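PDB 2QTF: GTP-binding protein, which hydrolyses GTP, for which it is specific, and associates with the 50S ribosomal subunit, possibly acting in protein synthesis or ribosome biogenesis. Local coordinates for residues K52-L66 and E77-L89. Residues are numbered along the deposited sequence; the frame is centred on the assembly and turned at random.
Sequences KNDEEISTLIIFEQL and ELKGKEVLDKILL
Ile61 and Leu84 lie side by side on one face of a parallel strand pair, CG1 of Ile61 4.1 Å from CD1 of Leu84, while Leu60 and Val83 pair likewise on the other. These four buried positions suit branched aliphatic side chains. On the first face, Leu89 reaches back from the following helix, its CD2 touching Ile61 CG2 and the edge of the Phe63 ring. The extended Lys86 runs its methylenes over one face of that ring, toward the rim, a CH-pi contact with CD 4.2 Å from the Phe63 centroid. On the second, the Leu78 side chain crosses that of Leu60 at about a right angle, CD1 against Leu60 CB. Between the faces, nearly straight bonds run from Leu60 N to Glu82 O, Leu84 N to Leu60 O and Ile62 N to Leu84 O.

Past the strand ends Asp85 accepts from two backbone N-H groups. With CG between its own N and carbonyl carbon (chi1 75°), OD1 caps the helix at Leu88 N, and OD2 takes Leu66 N on its anti lone pair at 2.9 Å; Tyr114 OH is also hydrogen-bonded to OD2. A short carboxylate suits this N-cap.

At the other end, Lys81, extended beyond CG, is long enough to set its ammonium between turn 54-57 and the C-terminal end of helix 45-52, with several N-H groups to give: NZ donates to Ile57 O at 2.8 Å, in the carbonyl plane, to Ile51 O and, weakly, to Lys52 O. A methionine in its place would probably leave these carbonyls without their shared donor and the turn less firmly held to the helix end. Farther out, Lys52 NZ forms a salt bridge with Glu77 OE1 (3.2 Å) and is hydrogen-bonded to Gln49 OE1.

This is a beta-alpha-beta unit: helix 68-78 links the strands and packs Ile74 on Val83, strand 2-7 flanks strand 59-62 on its other side, and strand 82-84 forms one edge of the four-stranded parallel sheet.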
loop_
_atom_site.group_PDB
_atom_site.type_symbol
_atom_site.label_atom_id
_atom_site.label_comp_id
_atom_site.label_asym_id
_atom_site.label_seq_id
_atom_site.Cartn_x
_atom_site.Cartn_y
_atom_site.Cartn_z
ATOM N N LYS A 52 18.710 12.251 14.969
ATOM C CA LYS A 52 18.374 13.682 15.159
ATOM C C LYS A 52 19.309 14.571 14.340
ATOM O O LYS A 52 18.861 15.534 13.701
ATOM C CB LYS A 52 18.527 14.075 16.650
ATOM C CG LYS A 52 18.387 15.568 16.961
ATOM C CD LYS A 52 19.070 15.902 18.347
ATOM C CE LYS A 52 18.319 15.338 19.557
ATOM N NZ LYS A 52 18.887 15.812 20.957
ATOM N N ASN A 53 20.602 14.252 14.323
ATOM C CA ASN A 53 21.624 15.176 13.759
ATOM C C ASN A 53 22.047 14.857 12.340
ATOM O O ASN A 53 22.955 15.464 11.817
ATOM C CB ASN A 53 22.901 15.198 14.678
ATOM C CG ASN A 53 22.646 15.932 15.990
ATOM O OD1 ASN A 53 21.932 16.898 15.974
ATOM N ND2 ASN A 53 23.087 15.375 17.122
ATOM N N ASP A 54 21.458 13.845 11.742
ATOM C CA ASP A 54 21.882 13.389 10.470
ATOM C C ASP A 54 20.994 14.016 9.366
ATOM O O ASP A 54 19.831 13.651 9.166
ATOM C CB ASP A 54 21.893 11.863 10.403
ATOM C CG ASP A 54 22.462 11.341 9.058
ATOM O OD1 ASP A 54 22.604 12.103 8.063
ATOM O OD2 ASP A 54 22.765 10.169 9.022
ATOM N N GLU A 55 21.578 14.970 8.640
ATOM C CA GLU A 55 20.810 15.759 7.672
ATOM C C GLU A 55 20.330 14.920 6.501
ATOM O O GLU A 55 19.435 15.362 5.798
ATOM C CB GLU A 55 21.676 16.896 7.056
ATOM C CG GLU A 55 21.846 18.164 7.865
ATOM C CD GLU A 55 23.014 19.078 7.226
ATOM O OE1 GLU A 55 23.681 18.657 6.181
ATOM O OE2 GLU A 55 23.267 20.198 7.779
ATOM N N GLU A 56 20.929 13.765 6.247
ATOM C CA GLU A 56 20.470 12.896 5.228
ATOM C C GLU A 56 19.300 11.925 5.657
ATOM O O GLU A 56 18.956 11.004 4.916
ATOM C CB GLU A 56 21.635 12.044 4.798
ATOM C CG GLU A 56 22.811 12.898 4.135
ATOM C CD GLU A 56 23.976 12.019 3.732
ATOM O OE1 GLU A 56 24.166 10.915 4.394
ATOM O OE2 GLU A 56 24.743 12.430 2.782
ATOM N N ILE A 57 18.770 12.086 6.867
ATOM C CA ILE A 57 17.630 11.194 7.336
ATOM C C ILE A 57 16.524 12.142 7.689
ATOM O O ILE A 57 16.694 12.955 8.586
ATOM C CB ILE A 57 17.956 10.354 8.624
ATOM C CG1 ILE A 57 19.128 9.432 8.360
ATOM C CG2 ILE A 57 16.694 9.365 8.998
ATOM C CD1 ILE A 57 19.710 8.767 9.650
ATOM N N SER A 58 15.421 12.107 6.932
ATOM C CA SER A 58 14.330 12.994 7.211
ATOM C C SER A 58 13.372 12.408 8.208
ATOM O O SER A 58 12.687 13.156 8.879
ATOM C CB SER A 58 13.589 13.425 5.945
ATOM O OG SER A 58 12.992 12.312 5.327
ATOM N N THR A 59 13.367 11.088 8.373
ATOM C CA THR A 59 12.263 10.467 9.112
ATOM C C THR A 59 12.687 9.186 9.821
ATOM O O THR A 59 13.398 8.353 9.255
ATOM C CB THR A 59 11.050 10.116 8.122
ATOM O OG1 THR A 59 10.651 11.327 7.442
ATOM C CG2 THR A 59 9.840 9.400 8.825
ATOM N N LEU A 60 12.194 9.036 11.050
ATOM C CA LEU A 60 12.393 7.764 11.785
ATOM C C LEU A 60 11.136 6.897 11.649
ATOM O O LEU A 60 10.066 7.374 11.876
ATOM C CB LEU A 60 12.618 8.073 13.262
ATOM C CG LEU A 60 12.689 6.906 14.230
ATOM C CD1 LEU A 60 13.743 5.886 13.785
ATOM C CD2 LEU A 60 12.944 7.476 15.700
ATOM N N ILE A 61 11.283 5.643 11.219
ATOM C CA ILE A 61 10.131 4.781 11.121
ATOM C C ILE A 61 10.358 3.537 11.978
ATOM O O ILE A 61 11.370 2.863 11.811
ATOM C CB ILE A 61 9.828 4.376 9.610
ATOM C CG1 ILE A 61 9.584 5.670 8.788
ATOM C CG2 ILE A 61 8.570 3.435 9.536
ATOM C CD1 ILE A 61 9.511 5.397 7.262
ATOM N N ILE A 62 9.426 3.274 12.885
ATOM C CA ILE A 62 9.529 2.109 13.770
ATOM C C ILE A 62 8.390 1.163 13.429
ATOM O O ILE A 62 7.221 1.509 13.513
ATOM C CB ILE A 62 9.559 2.563 15.233
ATOM C CG1 ILE A 62 10.885 3.404 15.510
ATOM C CG2 ILE A 62 9.492 1.320 16.128
ATOM C CD1 ILE A 62 10.758 4.248 16.769
ATOM N N PHE A 63 8.723 -0.026 12.951
ATOM C CA PHE A 63 7.675 -0.923 12.569
ATOM C C PHE A 63 7.119 -1.681 13.765
ATOM O O PHE A 63 7.318 -2.865 13.835
ATOM C CB PHE A 63 8.142 -1.849 11.427
ATOM C CG PHE A 63 6.999 -2.401 10.604
ATOM C CD1 PHE A 63 6.245 -1.577 9.750
ATOM C CD2 PHE A 63 6.622 -3.748 10.743
ATOM C CE1 PHE A 63 5.161 -2.143 9.004
ATOM C CE2 PHE A 63 5.578 -4.320 9.996
ATOM C CZ PHE A 63 4.849 -3.536 9.128
ATOM N N GLU A 64 6.392 -0.996 14.647
ATOM C CA GLU A 64 5.770 -1.551 15.845
ATOM C C GLU A 64 4.714 -0.535 16.190
ATOM O O GLU A 64 4.736 0.578 15.656
ATOM C CB GLU A 64 6.784 -1.533 17.019
ATOM C CG GLU A 64 7.098 -2.900 17.643
ATOM C CD GLU A 64 5.875 -3.732 18.051
ATOM O OE1 GLU A 64 6.073 -4.964 18.229
ATOM O OE2 GLU A 64 4.734 -3.195 18.184
ATOM N N GLN A 65 3.873 -0.808 17.169
ATOM C CA GLN A 65 3.036 0.214 17.655
ATOM C C GLN A 65 3.684 0.860 18.875
ATOM O O GLN A 65 3.890 0.151 19.900
ATOM C CB GLN A 65 1.633 -0.359 17.931
ATOM C CG GLN A 65 0.624 0.669 18.390
ATOM C CD GLN A 65 -0.792 0.076 18.576
ATOM O OE1 GLN A 65 -1.131 -0.961 17.969
ATOM N NE2 GLN A 65 -1.618 0.734 19.441
ATOM N N LEU A 66 3.939 2.171 18.830
ATOM C CA LEU A 66 4.617 2.929 19.953
ATOM C C LEU A 66 3.597 3.334 20.969
ATOM O O LEU A 66 2.483 3.699 20.619
ATOM C CB LEU A 66 5.382 4.237 19.507
ATOM C CG LEU A 66 6.602 4.048 18.669
ATOM C CD1 LEU A 66 7.223 5.383 18.180
ATOM C CD2 LEU A 66 7.654 3.092 19.403
ATOM N N GLU A 77 12.998 14.933 20.968
ATOM C CA GLU A 77 14.375 14.833 20.600
ATOM C C GLU A 77 14.593 15.161 19.139
ATOM O O GLU A 77 15.621 15.734 18.788
ATOM C CB GLU A 77 14.828 13.392 20.776
ATOM C CG GLU A 77 14.851 12.947 22.185
ATOM C CD GLU A 77 15.591 13.963 23.101
ATOM O OE1 GLU A 77 16.780 14.324 22.802
ATOM O OE2 GLU A 77 14.905 14.455 24.052
ATOM N N LEU A 78 13.618 14.798 18.279
ATOM C CA LEU A 78 13.821 14.841 16.828
ATOM C C LEU A 78 13.675 16.237 16.368
ATOM O O LEU A 78 14.050 16.522 15.231
ATOM C CB LEU A 78 12.858 13.910 16.073
ATOM C CG LEU A 78 13.307 12.452 16.189
ATOM C CD1 LEU A 78 12.412 11.537 15.337
ATOM C CD2 LEU A 78 14.754 12.259 15.820
ATOM N N LYS A 79 13.118 17.088 17.231
ATOM C CA LYS A 79 13.047 18.551 16.990
ATOM C C LYS A 79 12.579 18.851 15.567
ATOM O O LYS A 79 13.383 19.231 14.748
ATOM C CB LYS A 79 14.423 19.183 17.134
ATOM C CG LYS A 79 14.800 19.483 18.583
ATOM C CD LYS A 79 15.234 20.979 18.757
ATOM C CE LYS A 79 16.412 21.342 17.830
ATOM N NZ LYS A 79 16.361 22.737 17.221
ATOM N N GLY A 80 11.343 18.563 15.232
ATOM C CA GLY A 80 11.025 18.773 13.849
ATOM C C GLY A 80 10.841 17.516 13.012
ATOM O O GLY A 80 9.696 17.319 12.523
ATOM N N LYS A 81 11.901 16.671 12.881
ATOM C CA LYS A 81 11.860 15.438 12.098
ATOM C C LYS A 81 10.747 14.473 12.597
ATOM O O LYS A 81 10.516 14.257 13.823
ATOM C CB LYS A 81 13.214 14.619 12.141
ATOM C CG LYS A 81 14.437 15.264 11.523
ATOM C CD LYS A 81 15.623 14.296 11.466
ATOM C CE LYS A 81 16.769 15.065 11.046
ATOM N NZ LYS A 81 17.970 14.232 10.716
ATOM N N GLU A 82 10.193 13.767 11.650
ATOM C CA GLU A 82 8.967 13.024 11.818
ATOM C C GLU A 82 9.316 11.654 12.355
ATOM O O GLU A 82 10.348 11.061 11.949
ATOM C CB GLU A 82 8.368 12.874 10.412
ATOM C CG GLU A 82 6.964 12.067 10.313
ATOM C CD GLU A 82 5.829 12.810 9.446
ATOM O OE1 GLU A 82 4.529 12.769 9.741
ATOM O OE2 GLU A 82 6.271 13.482 8.494
ATOM N N VAL A 83 8.480 11.123 13.241
ATOM C CA VAL A 83 8.577 9.682 13.553
ATOM C C VAL A 83 7.206 9.038 13.162
ATOM O O VAL A 83 6.134 9.614 13.477
ATOM C CB VAL A 83 8.989 9.394 15.071
ATOM C CG1 VAL A 83 8.030 10.102 16.104
ATOM C CG2 VAL A 83 8.851 7.934 15.379
ATOM N N LEU A 84 7.252 7.893 12.496
ATOM C CA LEU A 84 6.029 7.156 12.136
ATOM C C LEU A 84 6.209 5.845 12.858
ATOM O O LEU A 84 7.235 5.213 12.678
ATOM C CB LEU A 84 6.020 6.859 10.629
ATOM C CG LEU A 84 5.958 8.157 9.760
ATOM C CD1 LEU A 84 6.056 7.737 8.193
ATOM C CD2 LEU A 84 4.675 8.957 10.121
ATOM N N ASP A 85 5.164 5.376 13.557
ATOM C CA ASP A 85 5.154 3.973 13.951
ATOM C C ASP A 85 4.335 3.189 12.885
ATOM O O ASP A 85 4.019 3.708 11.786
ATOM C CB ASP A 85 4.645 3.788 15.405
ATOM C CG ASP A 85 3.129 3.953 15.556
ATOM O OD1 ASP A 85 2.490 4.492 14.598
ATOM O OD2 ASP A 85 2.611 3.596 16.648
ATOM N N LYS A 86 3.962 1.944 13.198
ATOM C CA LYS A 86 3.361 1.127 12.135
ATOM C C LYS A 86 1.978 1.652 11.718
ATOM O O LYS A 86 1.650 1.622 10.526
ATOM C CB LYS A 86 3.103 -0.313 12.634
ATOM C CG LYS A 86 2.411 -1.164 11.542
ATOM C CD LYS A 86 2.335 -2.634 12.098
ATOM C CE LYS A 86 1.489 -3.498 11.166
ATOM N NZ LYS A 86 0.805 -4.721 11.884
ATOM N N ILE A 87 1.240 2.152 12.679
ATOM C CA ILE A 87 -0.076 2.774 12.422
ATOM C C ILE A 87 0.062 4.036 11.573
ATOM O O ILE A 87 -0.619 4.160 10.608
ATOM C CB ILE A 87 -0.898 2.991 13.718
ATOM C CG1 ILE A 87 -1.201 1.584 14.292
ATOM C CG2 ILE A 87 -2.105 3.902 13.508
ATOM C CD1 ILE A 87 -2.339 1.474 15.053
ATOM N N LEU A 88 0.883 4.968 11.994
ATOM C CA LEU A 88 1.044 6.219 11.253
ATOM C C LEU A 88 1.665 5.949 9.863
ATOM O O LEU A 88 1.318 6.644 8.895
ATOM C CB LEU A 88 1.906 7.196 12.082
ATOM C CG LEU A 88 1.243 7.798 13.359
ATOM C CD1 LEU A 88 2.215 8.877 13.952
ATOM C CD2 LEU A 88 -0.135 8.355 13.049
ATOM N N LEU A 89 2.523 4.950 9.728
ATOM C CA LEU A 89 3.078 4.612 8.420
ATOM C C LEU A 89 1.969 4.161 7.478
ATOM O O LEU A 89 1.911 4.526 6.278
ATOM C CB LEU A 89 4.210 3.520 8.541
ATOM C CG LEU A 89 4.705 2.881 7.192
ATOM C CD1 LEU A 89 5.482 3.898 6.414
ATOM C CD2 LEU A 89 5.572 1.549 7.308
HETATM O O HOH W 1 16.427 17.074 13.964
HETATM O O HOH W 2 19.425 16.813 10.818
#